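Local atomic coordinates of possible galactose mutarotase (Streptomyces platensis subsp. rosaceus, PDB entry 4RNL), a protein that is of unknown function but, as a member of the aldose 1-epimerase family, may interconvert the alpha and beta anomers of galactose or a related sugar. Residues A233-A236 against A240-H243; E223-G226 against F231-A234; E11-L16 against T20-W25. All coordinates share one frame; numbering follows the deposited sequence. Where two conformers were deposited one is given.

Interaction 1. Residues A233-A236 against A240-H243; sequences AARA and AYDH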
loop_
_atom_site.group_PDB
_atom_site.type_symbol
_atom_site.label_atom_id
_atom_site.label_comp_id
_atom_site.label_asym_id
_atom_site.label_seq_id
_atom_site.Cartn_x
_atom_site.Cartn_y
_atom_site.Cartn_z
ATOM N N ALA A 233 -16.879 -3.158 -14.968
ATOM C CA ALA A 233 -17.562 -1.886 -15.235
ATOM C C ALA A 233 -17.670 -1.099 -13.934
ATOM O O ALA A 233 -17.988 -1.677 -12.892
ATOM C CB ALA A 233 -18.950 -2.137 -15.813
ATOM N N ALA A 234 -17.416 0.212 -13.984
ATOM C CA ALA A 234 -17.410 1.037 -12.770
ATOM C C ALA A 234 -18.708 0.898 -12.005
ATOM O O ALA A 234 -19.775 0.974 -12.594
ATOM C CB ALA A 234 -17.181 2.492 -13.120
ATOM N N ARG A 235 -18.614 0.696 -10.691
ATOM C CA ARG A 235 -19.801 0.546 -9.849
ATOM C C ARG A 235 -19.444 0.857 -8.405
ATOM O O ARG A 235 -18.280 0.758 -8.024
ATOM C CB ARG A 235 -20.327 -0.892 -9.934
ATOM C CG ARG A 235 -19.212 -1.932 -9.839
ATOM C CD ARG A 235 -19.684 -3.262 -9.253
ATOM N NE ARG A 235 -19.661 -3.230 -7.798
ATOM C CZ ARG A 235 -19.318 -4.253 -7.028
ATOM N NH1 ARG A 235 -18.971 -5.415 -7.567
ATOM N NH2 ARG A 235 -19.318 -4.106 -5.715
ATOM N N ALA A 236 -20.445 1.188 -7.594
ATOM C CA ALA A 236 -20.209 1.443 -6.172
ATOM C C ALA A 236 -19.539 0.235 -5.516
ATOM O O ALA A 236 -19.896 -0.909 -5.819
ATOM C CB ALA A 236 -21.518 1.775 -5.470
ATOM N N ALA A 240 -18.230 -5.320 1.668
ATOM C CA ALA A 240 -16.951 -5.516 2.334
ATOM C C ALA A 240 -16.061 -6.382 1.447
ATOM O O ALA A 240 -16.528 -7.374 0.874
ATOM C CB ALA A 240 -17.163 -6.196 3.679
ATOM N N TYR A 241 -14.792 -6.000 1.334
ATOM C CA TYR A 241 -13.808 -6.774 0.584
ATOM C C TYR A 241 -12.507 -6.863 1.358
ATOM O O TYR A 241 -12.147 -5.956 2.114
ATOM C CB TYR A 241 -13.544 -6.143 -0.799
ATOM C CG TYR A 241 -14.755 -6.176 -1.705
ATOM C CD1 TYR A 241 -15.002 -7.276 -2.516
ATOM C CD2 TYR A 241 -15.650 -5.115 -1.738
ATOM C CE1 TYR A 241 -16.121 -7.327 -3.338
ATOM C CE2 TYR A 241 -16.778 -5.149 -2.560
ATOM C CZ TYR A 241 -17.003 -6.261 -3.356
ATOM O OH TYR A 241 -18.113 -6.307 -4.176
ATOM N N ASP A 242 -11.809 -7.977 1.178
ATOM C CA ASP A 242 -10.431 -8.122 1.617
ATOM C C ASP A 242 -9.864 -9.199 0.712
ATOM O O ASP A 242 -9.594 -10.321 1.148
ATOM C CB ASP A 242 -10.368 -8.544 3.084
ATOM C CG ASP A 242 -8.950 -8.553 3.628
ATOM O OD1 ASP A 242 -8.025 -8.102 2.906
ATOM O OD2 ASP A 242 -8.760 -9.004 4.782
ATOM N N HIS A 243 -9.734 -8.852 -0.566
ATOM C CA HIS A 243 -9.495 -9.832 -1.623
ATOM C C HIS A 243 -8.497 -9.325 -2.640
ATOM O O HIS A 243 -8.461 -8.131 -2.946
ATOM C CB HIS A 243 -10.805 -10.145 -2.340
ATOM C CG HIS A 243 -11.802 -10.850 -1.475
ATOM N ND1 HIS A 243 -12.597 -10.181 -0.570
ATOM C CD2 HIS A 243 -12.110 -12.161 -1.358
ATOM C CE1 HIS A 243 -13.373 -11.052 0.056
ATOM N NE2 HIS A 243 -13.099 -12.261 -0.408
#
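R235 and Y241 approach from opposite directions, and a single hydrogen bond joins their ends: R235 NH2 donates to Y241 OH over 2.9 Å, with a nearly straight N-H...O angle of 166°. The hydroxyl oxygen sits at the guanidinium edge, in its plane, while the tyrosine ring is turned 49° out of that plane, so the flat groups do not stack. Two further hydrogen bonds hold the arginine group against its own strand. R235 NE reaches A236 O at 3.1 Å and R235 NH2 reaches the same oxygen at 3.3 Å, a side-on grip that fixes the rotation of the guanidinium. The chain gets there with CG between the backbone N and the carbonyl carbon (chi1 44°) and a bend at chi3. NH1 is engaged by the carbonyls of R228 and D230, and R228 O also accepts from Y241 OH. The contact lies between two sheets of the beta-rich galactose mutarotase fold: strand 235-236 is at the edge of one, and Y241 comes just before strand 242-246, which runs inside another. Of the aromatic contacts, F231 makes a cation-pi pair with R235, and the tyrosine ring makes one with R228. An alanine in place of R235 is likely to leave Y241 OH without this donor and the F231 ring without its cationic partner. Within 240-243, D242 N donates to H243 ND1 at 2.9 Å, with the donor well off the ring plane. D242 OD1 pairs with Q280 NE2 and with a glycerol that probably came from the crystallisation liquor; a sugar pocket nearby, as in related mutarotases, is possible.

Interaction 2. Residues E223-G226 against F231-A234; sequences EVTG and FRAA. With PO4 (phosphate ion), chain G.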
loop_
_atom_site.group_PDB
_atom_site.type_symbol
_atom_site.label_atom_id
_atom_site.label_comp_id
_atom_site.label_asym_id
_atom_site.label_seq_id
_atom_site.Cartn_x
_atom_site.Cartn_y
_atom_site.Cartn_z
ATOM N N GLU A 223 -12.855 -16.652 -12.177
ATOM C CA GLU A 223 -13.484 -15.556 -12.930
ATOM C C GLU A 223 -14.387 -14.703 -12.038
ATOM O O GLU A 223 -15.052 -15.223 -11.133
ATOM C CB GLU A 223 -14.286 -16.102 -14.119
ATOM C CG GLU A 223 -13.442 -16.815 -15.163
ATOM N N VAL A 224 -14.410 -13.395 -12.281
ATOM C CA VAL A 224 -15.252 -12.514 -11.468
ATOM C C VAL A 224 -16.677 -12.457 -11.993
ATOM O O VAL A 224 -17.584 -12.064 -11.268
ATOM C CB VAL A 224 -14.730 -11.062 -11.393
ATOM C CG1 VAL A 224 -13.342 -10.998 -10.759
ATOM C CG2 VAL A 224 -14.739 -10.416 -12.785
ATOM N N THR A 225 -16.878 -12.846 -13.250
ATOM C CA THR A 225 -18.206 -12.729 -13.853
ATOM C C THR A 225 -19.278 -13.456 -13.035
ATOM O O THR A 225 -19.087 -14.602 -12.606
ATOM C CB THR A 225 -18.240 -13.212 -15.322
ATOM O OG1 THR A 225 -19.577 -13.079 -15.829
ATOM C CG2 THR A 225 -17.787 -14.673 -15.444
ATOM N N GLY A 226 -20.387 -12.763 -12.784
ATOM C CA GLY A 226 -21.496 -13.349 -12.047
ATOM C C GLY A 226 -21.343 -13.305 -10.536
ATOM O O GLY A 226 -22.238 -13.741 -9.805
ATOM N N PHE A 231 -15.820 -5.973 -11.013
ATOM C CA PHE A 231 -15.639 -4.517 -11.100
ATOM C C PHE A 231 -15.172 -4.125 -12.495
ATOM O O PHE A 231 -14.546 -3.075 -12.680
ATOM C CB PHE A 231 -14.599 -4.015 -10.075
ATOM C CG PHE A 231 -15.100 -3.967 -8.650
ATOM C CD1 PHE A 231 -15.815 -2.866 -8.187
ATOM C CD2 PHE A 231 -14.815 -4.999 -7.755
ATOM C CE1 PHE A 231 -16.269 -2.808 -6.868
ATOM C CE2 PHE A 231 -15.266 -4.952 -6.434
ATOM C CZ PHE A 231 -15.993 -3.852 -5.985
ATOM N N ARG A 232 -15.464 -4.963 -13.486
ATOM C CA ARG A 232 -14.990 -4.684 -14.838
ATOM C C ARG A 232 -15.647 -3.422 -15.403
ATOM O O ARG A 232 -15.040 -2.707 -16.204
ATOM C CB ARG A 232 -15.211 -5.890 -15.746
ATOM C CG ARG A 232 -14.249 -7.069 -15.451
ATOM C CD ARG A 232 -14.622 -8.295 -16.275
ATOM N NE ARG A 232 -15.994 -8.718 -15.988
ATOM C CZ ARG A 232 -16.706 -9.540 -16.755
ATOM N NH1 ARG A 232 -16.182 -10.044 -17.864
ATOM N NH2 ARG A 232 -17.946 -9.856 -16.411
ATOM N N ALA A 233 -16.879 -3.158 -14.968
ATOM C CA ALA A 233 -17.562 -1.886 -15.235
ATOM C C ALA A 233 -17.670 -1.099 -13.934
ATOM O O ALA A 233 -17.988 -1.677 -12.892
ATOM C CB ALA A 233 -18.950 -2.137 -15.813
ATOM N N ALA A 234 -17.416 0.212 -13.984
ATOM C CA ALA A 234 -17.410 1.037 -12.770
ATOM C C ALA A 234 -18.708 0.898 -12.005
ATOM O O ALA A 234 -19.775 0.974 -12.594
ATOM C CB ALA A 234 -17.181 2.492 -13.120
HETATM P P PO4 G . -19.203 -12.001 -19.246
HETATM O O1 PO4 G . -19.822 -13.302 -19.688
HETATM O O2 PO4 G . -19.615 -11.703 -17.827
HETATM O O3 PO4 G . -17.697 -12.091 -19.342
HETATM O O4 PO4 G . -19.717 -10.889 -20.129
#
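R232 reaches along the loop past V224 to T225, and these three residues bury most of the contact surface. Its chain, bent at chi3 (-59°), runs obliquely across the valine, where V224 CG2 lies 3.8 Å from R232 NE. Beyond it, T225 CB comes within 3.5 Å of R232 NH2. Both touches reach the guanidinium at a slant, neither squarely over its face nor at its edge, and the two segments make no direct hydrogen bond to each other. The edge is taken by a phosphate ion whose phosphorus lies in the guanidinium plane. R232 NH1 donates to phosphate O3 at 2.9 Å and R232 NH2 to phosphate O2 at 2.9 Å, two nearly straight bonds (171° each) that make a two-pronged grip. T225 turns OG1 anti to its backbone N (chi1 179°), which brings the hydroxyl to the same O2; the modelled separation there is too short to be trusted in detail. R232 NH2 also forms a salt bridge with D230 OD2, so this nitrogen serves a carboxylate as well as the ion. V224, buried, packs its side chain on Y207, F229 and D230. The phosphate probably came from the crystallisation liquor, and the arrangement is that of a surface anion-binding site formed by one irregular loop between strands 222-223 and 235-236.

Interaction 3. Residues E11-L16 against T20-W25; sequences EPFGTL and TRVDRW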
loop_
_atom_site.group_PDB
_atom_site.type_symbol
_atom_site.label_atom_id
_atom_site.label_comp_id
_atom_site.label_asym_id
_atom_site.label_seq_id
_atom_site.Cartn_x
_atom_site.Cartn_y
_atom_site.Cartn_z
ATOM N N GLU A 11 10.932 18.306 8.001
ATOM C CA GLU A 11 10.962 18.807 9.377
ATOM C C GLU A 11 10.865 17.633 10.346
ATOM O O GLU A 11 10.367 16.574 9.983
ATOM C CB GLU A 11 9.822 19.803 9.635
ATOM C CG GLU A 11 9.813 21.051 8.737
ATOM C CD GLU A 11 11.011 21.976 8.945
ATOM O OE1 GLU A 11 11.753 21.803 9.937
ATOM O OE2 GLU A 11 11.211 22.883 8.106
ATOM N N PRO A 12 11.363 17.812 11.582
ATOM C CA PRO A 12 11.205 16.728 12.559
ATOM C C PRO A 12 9.720 16.456 12.793
ATOM O O PRO A 12 8.927 17.406 12.759
ATOM C CB PRO A 12 11.832 17.310 13.830
ATOM C CG PRO A 12 12.823 18.322 13.333
ATOM C CD PRO A 12 12.198 18.915 12.095
ATOM N N PHE A 13 9.357 15.196 13.021
ATOM C CA PHE A 13 7.960 14.821 13.251
ATOM C C PHE A 13 7.764 14.189 14.628
ATOM O O PHE A 13 6.632 13.945 15.050
ATOM C CB PHE A 13 7.464 13.867 12.155
ATOM C CG PHE A 13 5.972 13.631 12.184
ATOM C CD1 PHE A 13 5.087 14.697 12.053
ATOM C CD2 PHE A 13 5.456 12.348 12.331
ATOM C CE1 PHE A 13 3.705 14.492 12.076
ATOM C CE2 PHE A 13 4.077 12.127 12.352
ATOM C CZ PHE A 13 3.198 13.202 12.226
ATOM N N GLY A 14 8.870 13.941 15.328
ATOM C CA GLY A 14 8.827 13.494 16.713
ATOM C C GLY A 14 9.792 12.351 16.959
ATOM O O GLY A 14 10.651 12.078 16.126
ATOM N N THR A 15 9.654 11.678 18.097
ATOM C CA THR A 15 10.496 10.521 18.395
ATOM C C THR A 15 9.640 9.322 18.775
ATOM O O THR A 15 8.618 9.466 19.451
ATOM C CB THR A 15 11.443 10.799 19.577
ATOM O OG1 THR A 15 10.664 11.114 20.736
ATOM C CG2 THR A 15 12.364 11.962 19.272
ATOM N N LEU A 16 10.066 8.137 18.357
ATOM C CA LEU A 16 9.437 6.902 18.809
ATOM C C LEU A 16 9.730 6.713 20.287
ATOM O O LEU A 16 10.558 7.428 20.859
ATOM C CB LEU A 16 9.940 5.699 17.998
ATOM C CG LEU A 16 9.622 5.730 16.501
ATOM C CD1 LEU A 16 10.200 4.515 15.795
ATOM C CD2 LEU A 16 8.116 5.830 16.273
ATOM N N THR A 20 14.085 7.022 18.815
ATOM C CA THR A 20 14.480 7.174 17.419
ATOM C C THR A 20 13.765 8.359 16.783
ATOM O O THR A 20 12.544 8.445 16.821
ATOM C CB THR A 20 14.159 5.925 16.593
ATOM O OG1 THR A 20 14.727 4.778 17.229
ATOM C CG2 THR A 20 14.745 6.068 15.193
ATOM N N ARG A 21 14.526 9.272 16.190
ATOM C CA ARG A 21 13.928 10.445 15.562
ATOM C C ARG A 21 13.248 10.112 14.234
ATOM O O ARG A 21 13.748 9.311 13.448
ATOM C CB ARG A 21 14.978 11.538 15.372
ATOM C CG ARG A 21 15.394 12.189 16.681
ATOM C CD ARG A 21 16.262 13.409 16.441
ATOM N NE ARG A 21 17.663 13.056 16.233
ATOM C CZ ARG A 21 18.627 13.942 16.002
ATOM N NH1 ARG A 21 18.336 15.237 15.944
ATOM N NH2 ARG A 21 19.880 13.537 15.830
ATOM N N VAL A 22 12.100 10.733 14.005
ATOM C CA VAL A 22 11.331 10.539 12.783
ATOM C C VAL A 22 11.149 11.901 12.115
ATOM O O VAL A 22 10.868 12.887 12.789
ATOM C CB VAL A 22 9.944 9.926 13.104
ATOM C CG1 VAL A 22 9.074 9.840 11.842
ATOM C CG2 VAL A 22 10.110 8.554 13.757
ATOM N N ASP A 23 11.344 11.952 10.799
ATOM C CA ASP A 23 11.148 13.180 10.031
ATOM C C ASP A 23 9.899 13.081 9.165
ATOM O O ASP A 23 9.485 11.986 8.786
ATOM C CB ASP A 23 12.348 13.437 9.112
ATOM C CG ASP A 23 13.534 14.026 9.834
ATOM O OD1 ASP A 23 13.370 14.569 10.951
ATOM O OD2 ASP A 23 14.646 13.963 9.261
ATOM N N ARG A 24 9.299 14.230 8.858
ATOM C CA ARG A 24 8.188 14.287 7.903
ATOM C C ARG A 24 8.609 15.071 6.663
ATOM O O ARG A 24 9.063 16.209 6.765
ATOM C CB ARG A 24 6.931 14.912 8.526
ATOM C CG ARG A 24 5.743 14.960 7.554
ATOM C CD ARG A 24 4.427 15.255 8.248
ATOM N NE ARG A 24 4.386 16.602 8.820
ATOM C CZ ARG A 24 3.297 17.161 9.341
ATOM N NH1 ARG A 24 2.157 16.486 9.370
ATOM N NH2 ARG A 24 3.347 18.395 9.838
ATOM N N TRP A 25 8.477 14.455 5.495
ATOM C CA TRP A 25 8.824 15.115 4.240
ATOM C C TRP A 25 7.553 15.583 3.560
ATOM O O TRP A 25 6.582 14.827 3.451
ATOM C CB TRP A 25 9.575 14.139 3.334
ATOM C CG TRP A 25 10.973 13.856 3.817
ATOM C CD1 TRP A 25 11.340 13.044 4.859
ATOM C CD2 TRP A 25 12.190 14.387 3.274
ATOM N NE1 TRP A 25 12.715 13.037 4.988
ATOM C CE2 TRP A 25 13.255 13.856 4.034
ATOM C CE3 TRP A 25 12.477 15.267 2.226
ATOM C CZ2 TRP A 25 14.591 14.178 3.773
ATOM C CZ3 TRP A 25 13.803 15.579 1.965
ATOM C CH2 TRP A 25 14.843 15.036 2.736
#
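V22 O is gripped from across the strand pair by two successive amides: F13 N donates at 2.8 Å, and G14 N adds a weak bond at 3.4 Å. Here F13 and G14 share one partner and the register shifts by one residue. G14 has backbone angles at which a side chain would jam against the preceding carbonyl. Regular antiparallel bonding resumes on both sides, through the mutual pair of E11 and R24, and through V22 N to G14 O at 2.9 Å; L16 N to T20 O continues it toward the turn. The bulge turns F13 toward the second strand. With CG anti to the backbone N (chi1 -170°), its ring lies slantwise against R24, and F13 CE1 lies over one face of the guanidinium, offset toward the rim, 3.7 Å from R24 NH1. The two planes are 32° apart. That NH1 also has a hydrogen bond to Q46 OE1, which helps hold the group in place. Nearer the turn, L16 and V22 meet almost at a right angle, with L16 CG 4.0 Å from V22 CG2. F13, L16 and V22 all rest on L67 of helix 67-72. The whole is a beta hairpin carrying a classic bulge, with strand 7-15 as one of the two edge strands of a five-stranded antiparallel sheet.

In the fold
Interactions 1 and 2 are neighbours, with centres about 9 Å apart, sharing A233 and A234; F231 joins them, its ring meeting that of Y241 edge-to-face, with CZ of F231 3.7 Å from CZ of Y241. Both are partly buried and depend on arginines, but the guanidinium of R235 meets a hydroxyl and backbone carbonyls, whereas that of the exposed R232 takes up an anion. Interaction 3 lies on the opposite side of the chain's centre, its own centre about 36 and 43 Å from theirs. The surface contact of the three, it differs in kind: backbone bonds between paired strands dominate, and its arginine lies against a phenylalanine.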